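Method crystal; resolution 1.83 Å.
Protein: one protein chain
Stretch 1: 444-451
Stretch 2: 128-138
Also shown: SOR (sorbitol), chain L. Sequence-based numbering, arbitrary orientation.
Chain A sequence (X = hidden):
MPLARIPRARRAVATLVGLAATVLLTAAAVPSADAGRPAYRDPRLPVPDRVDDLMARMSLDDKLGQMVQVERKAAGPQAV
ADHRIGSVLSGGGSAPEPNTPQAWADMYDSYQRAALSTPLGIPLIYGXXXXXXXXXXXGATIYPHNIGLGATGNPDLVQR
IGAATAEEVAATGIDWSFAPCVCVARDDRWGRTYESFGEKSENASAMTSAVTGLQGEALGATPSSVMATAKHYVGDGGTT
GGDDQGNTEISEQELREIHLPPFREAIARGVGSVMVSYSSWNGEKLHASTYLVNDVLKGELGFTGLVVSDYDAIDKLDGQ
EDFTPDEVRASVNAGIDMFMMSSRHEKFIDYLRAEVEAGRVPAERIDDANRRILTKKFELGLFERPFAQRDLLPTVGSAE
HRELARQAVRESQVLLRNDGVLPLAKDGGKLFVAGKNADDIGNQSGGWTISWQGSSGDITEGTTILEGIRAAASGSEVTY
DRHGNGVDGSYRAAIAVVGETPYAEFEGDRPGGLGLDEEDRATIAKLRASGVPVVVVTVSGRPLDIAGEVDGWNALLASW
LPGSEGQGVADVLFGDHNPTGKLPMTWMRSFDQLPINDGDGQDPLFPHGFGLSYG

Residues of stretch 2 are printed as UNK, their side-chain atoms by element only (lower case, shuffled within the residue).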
# COMPACT_ATOMS: atom_id res chain seq x y z
N GLN A 444 11.12 11.31 0.50
CA GLN A 444 11.66 9.98 0.23
C GLN A 444 10.67 8.89 0.63
O GLN A 444 10.81 7.75 0.19
CB GLN A 444 13.00 9.79 0.93
CG GLN A 444 12.92 9.48 2.43
CD GLN A 444 14.29 9.48 3.10
OE1 GLN A 444 15.16 10.29 2.77
NE2 GLN A 444 14.48 8.57 4.07
N SER A 445 9.67 9.23 1.44
CA SER A 445 8.65 8.26 1.81
C SER A 445 7.47 8.26 0.85
O SER A 445 6.85 7.20 0.64
CB SER A 445 8.17 8.54 3.23
OG SER A 445 9.24 8.38 4.14
N GLY A 446 7.14 9.41 0.27
CA GLY A 446 6.02 9.48 -0.66
C GLY A 446 4.68 9.32 0.06
O GLY A 446 4.56 9.47 1.28
N GLY A 447 3.66 8.99 -0.73
CA GLY A 447 2.29 8.94 -0.23
C GLY A 447 2.10 7.92 0.86
O GLY A 447 2.93 7.04 1.10
N TRP A 448 0.97 8.05 1.55
CA TRP A 448 0.59 7.12 2.62
C TRP A 448 1.68 7.07 3.69
O TRP A 448 2.15 6.00 4.08
CB TRP A 448 0.34 5.72 2.05
CG TRP A 448 -0.83 5.60 1.11
CD1 TRP A 448 -0.79 5.50 -0.25
CD2 TRP A 448 -2.22 5.55 1.47
NE1 TRP A 448 -2.06 5.40 -0.76
CE2 TRP A 448 -2.96 5.43 0.27
CE3 TRP A 448 -2.91 5.60 2.69
CZ2 TRP A 448 -4.36 5.35 0.26
CZ3 TRP A 448 -4.30 5.52 2.67
CH2 TRP A 448 -5.00 5.40 1.47
N THR A 449 2.11 8.24 4.14
CA THR A 449 3.13 8.31 5.18
C THR A 449 2.66 9.37 6.17
O THR A 449 2.67 10.56 5.85
CB THR A 449 4.51 8.64 4.61
OG1 THR A 449 4.82 7.72 3.54
CG2 THR A 449 5.56 8.51 5.71
N ILE A 450 2.23 8.92 7.35
CA ILE A 450 1.53 9.71 8.36
C ILE A 450 0.19 10.20 7.82
O ILE A 450 -0.86 9.73 8.26
CB ILE A 450 2.36 10.90 8.87
CG1 ILE A 450 3.74 10.42 9.31
CG2 ILE A 450 1.62 11.55 10.04
CD1 ILE A 450 3.71 9.30 10.31
N SER A 451 0.23 11.15 6.89
CA SER A 451 -0.97 11.61 6.21
C SER A 451 -1.31 10.72 5.02
O SER A 451 -0.55 9.81 4.66
CB SER A 451 -0.80 13.05 5.73
OG SER A 451 0.16 13.09 4.70
N UNK A 128 -6.85 -0.72 8.73
CA UNK A 128 -6.01 0.45 8.51
C UNK A 128 -5.21 0.20 7.24
O UNK A 128 -4.98 -0.94 6.85
c UNK A 128 -3.98 -0.36 9.79
c UNK A 128 -4.48 2.08 9.68
c UNK A 128 -5.08 0.69 9.72
N UNK A 129 -4.76 1.28 6.60
CA UNK A 129 -3.77 1.16 5.52
C UNK A 129 -2.38 1.07 6.14
O UNK A 129 -1.79 2.09 6.50
o UNK A 129 -5.36 1.61 2.85
c UNK A 129 -5.17 2.39 3.81
o UNK A 129 -6.02 3.23 4.20
c UNK A 129 -3.85 2.33 4.55
N UNK A 130 -1.88 -0.14 6.31
CA UNK A 130 -0.47 -0.36 6.64
C UNK A 130 0.16 -0.93 5.38
O UNK A 130 0.34 -2.14 5.25
c UNK A 130 -0.30 -1.29 7.86
N UNK A 131 0.48 -0.04 4.43
CA UNK A 131 0.87 -0.44 3.08
C UNK A 131 2.38 -0.34 2.81
O UNK A 131 2.84 -0.83 1.76
c UNK A 131 0.39 1.87 2.18
c UNK A 131 0.10 0.38 2.02
c UNK A 131 -1.38 0.12 2.14
N UNK A 132 3.16 0.29 3.69
CA UNK A 132 4.62 0.16 3.62
C UNK A 132 5.13 0.38 5.05
O UNK A 132 5.83 1.33 5.38
c UNK A 132 3.96 3.26 3.24
c UNK A 132 5.27 1.10 2.59
c UNK A 132 5.53 4.72 2.75
n UNK A 132 4.29 4.59 3.21
c UNK A 132 5.05 2.57 2.81
n UNK A 132 6.01 3.51 2.52
N UNK A 133 4.78 -0.58 5.90
CA UNK A 133 4.85 -0.39 7.34
C UNK A 133 3.52 0.11 7.87
O UNK A 133 2.55 0.29 7.13
N UNK A 134 3.48 0.32 9.19
CA UNK A 134 2.30 0.88 9.86
C UNK A 134 2.33 2.40 9.69
O UNK A 134 2.55 3.18 10.62
c UNK A 134 0.56 0.21 13.24
c UNK A 134 2.30 0.45 11.32
n UNK A 134 -0.76 0.56 13.35
n UNK A 134 -0.12 1.15 11.39
c UNK A 134 -1.15 1.12 12.22
c UNK A 134 0.97 0.57 12.00
N UNK A 135 2.09 2.84 8.44
CA UNK A 135 2.51 4.16 7.98
C UNK A 135 1.70 5.32 8.53
O UNK A 135 2.14 6.47 8.39
c UNK A 135 2.49 4.21 6.45
o UNK A 135 1.26 2.42 5.44
c UNK A 135 1.24 3.57 5.85
n UNK A 135 0.14 4.33 5.80
N UNK A 136 0.53 5.10 9.12
CA UNK A 136 -0.15 6.21 9.79
C UNK A 136 0.46 6.55 11.15
O UNK A 136 0.14 7.60 11.70
n UNK A 136 -3.07 4.79 8.41
o UNK A 136 -2.40 6.90 7.97
c UNK A 136 -2.41 5.90 8.71
c UNK A 136 -1.64 5.88 10.00
N UNK A 137 1.30 5.69 11.70
CA UNK A 137 1.76 5.81 13.08
C UNK A 137 3.11 6.51 13.09
O UNK A 137 4.08 6.05 12.47
c UNK A 137 1.84 4.44 13.76
c UNK A 137 0.44 3.80 13.88
c UNK A 137 2.47 4.59 15.14
N UNK A 138 3.20 7.61 13.82
CA UNK A 138 4.47 8.31 13.95
C UNK A 138 5.49 7.44 14.68
O UNK A 138 5.19 6.87 15.74
n UNK A 138 7.20 11.83 14.38
c UNK A 138 5.98 11.42 13.89
n UNK A 138 6.48 10.30 15.70
c UNK A 138 5.52 10.46 14.72
c UNK A 138 4.28 9.64 14.67
c UNK A 138 7.48 11.13 15.47
C1 SOR L . -7.43 1.83 -0.87
C2 SOR L . -7.37 2.27 0.58
C3 SOR L . -8.43 3.35 0.82
C4 SOR L . -8.19 4.07 2.14
C5 SOR L . -8.82 5.47 2.18
C6 SOR L . -8.23 6.22 3.36
O1 SOR L . -6.19 1.29 -1.27
O2 SOR L . -7.61 1.16 1.42
O3 SOR L . -9.69 2.73 0.83
O4 SOR L . -8.69 3.29 3.21
O5 SOR L . -8.60 6.19 0.97
O6 SOR L . -8.46 7.61 3.23
O HOH W 1 8.23 4.92 1.24
O HOH W 2 -0.43 7.29 6.12
O HOH W 3 -1.57 9.33 10.85

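Position 128 carries three carbons, one bonded to the other two; this beta-branched set touches nothing on stretch 1 and fits Val-128. Position 129 has two carbons, the second carrying two oxygens, and its CA-to-CB bond points toward stretch 1, where one oxygen lies by the Trp-448 ring. Two oxygens on one carbon give a carboxylate, Asp-129. Its OD2 is 3.2 Å from Trp-448 CZ3, and both oxygens accept from sorbitol: O2 to OD1 at 2.7 Å, O4 to OD2 at 2.8 Å.

A single carbon, directed away, makes position 130 Ala-130. At 131 one carbon again bears two others, one of them 3.9 Å from Trp-448 CB; this is Val-131, an apolar contact through CG2.

Position 132 bears one carbon and then a five-membered ring of three carbons and two nitrogens, one nitrogen 2.7 Å from Trp-448 O. The ring is an imidazole: His-132. With chi1 at 60° (p), it reaches stretch 1, where NE2 donates to Trp-448 O at 153°. That acceptor lies near the ring plane, as an imidazole N-H requires. Water 1 joins His-132 ND1 (2.9 Å, weak) to Ser-445 O (2.7 Å).

Position 133 has no side-chain atoms. At phi/psi 93/180 a CB would be jammed against the preceding carbonyl oxygen, consistent with Gly-133. Position 134 holds another such ring and stays out of reach of stretch 1: His-134.

At 135 the second of two carbons carries one oxygen and one nitrogen, and the CB sits 3.0 Å from Trp-448 O. The group is an amide: Asn-135. Its OD1 accepts from Val-131 N (2.8 Å) and, weakly, from His-132 N (3.3 Å), bracing the loop. Position 136 has two carbons, the second carrying one oxygen and one nitrogen; the oxygen lies 3.2 Å from Ile-450 O, two acceptors and no hydrogen bond. This is Asn-136. Its CA-to-CB bond points away, yet the side-chain end comes nearer; water 2 donates to OD1 (2.7 Å) and to Ser-451 O (2.9 Å), and accepts from Asn-135 ND2 (3.0 Å).

Position 137 is branched with three carbons, directed away: Val-137. Its N donates to His-134 O at 3.0 Å, within a type I turn. Position 138 has one carbon, then a five-membered ring of three carbons and two nitrogens; its CB is 4.4 Å from Ile-450 CD1. It is His-138, whose CA that CD1 approaches at 3.8 Å.

Two direct hydrogen bonds fix the contact: the one from His-132, and that from Ile-450 N to the carbonyl O of Asn-135 (2.7 Å, 155°), a residue within the turn. Water 3 bridges Asn-136 O (2.6 Å) and Ile-450 O (2.7 Å), two acceptors that need a donor between them. Trp-448 and Ile-450 supply most of stretch 1's covered area, and sorbitol C4 meets the Trp-448 ring edge at CH2, 3.5 Å away.

Stretch 2, residues 128-138: VDAVHGHNNVH
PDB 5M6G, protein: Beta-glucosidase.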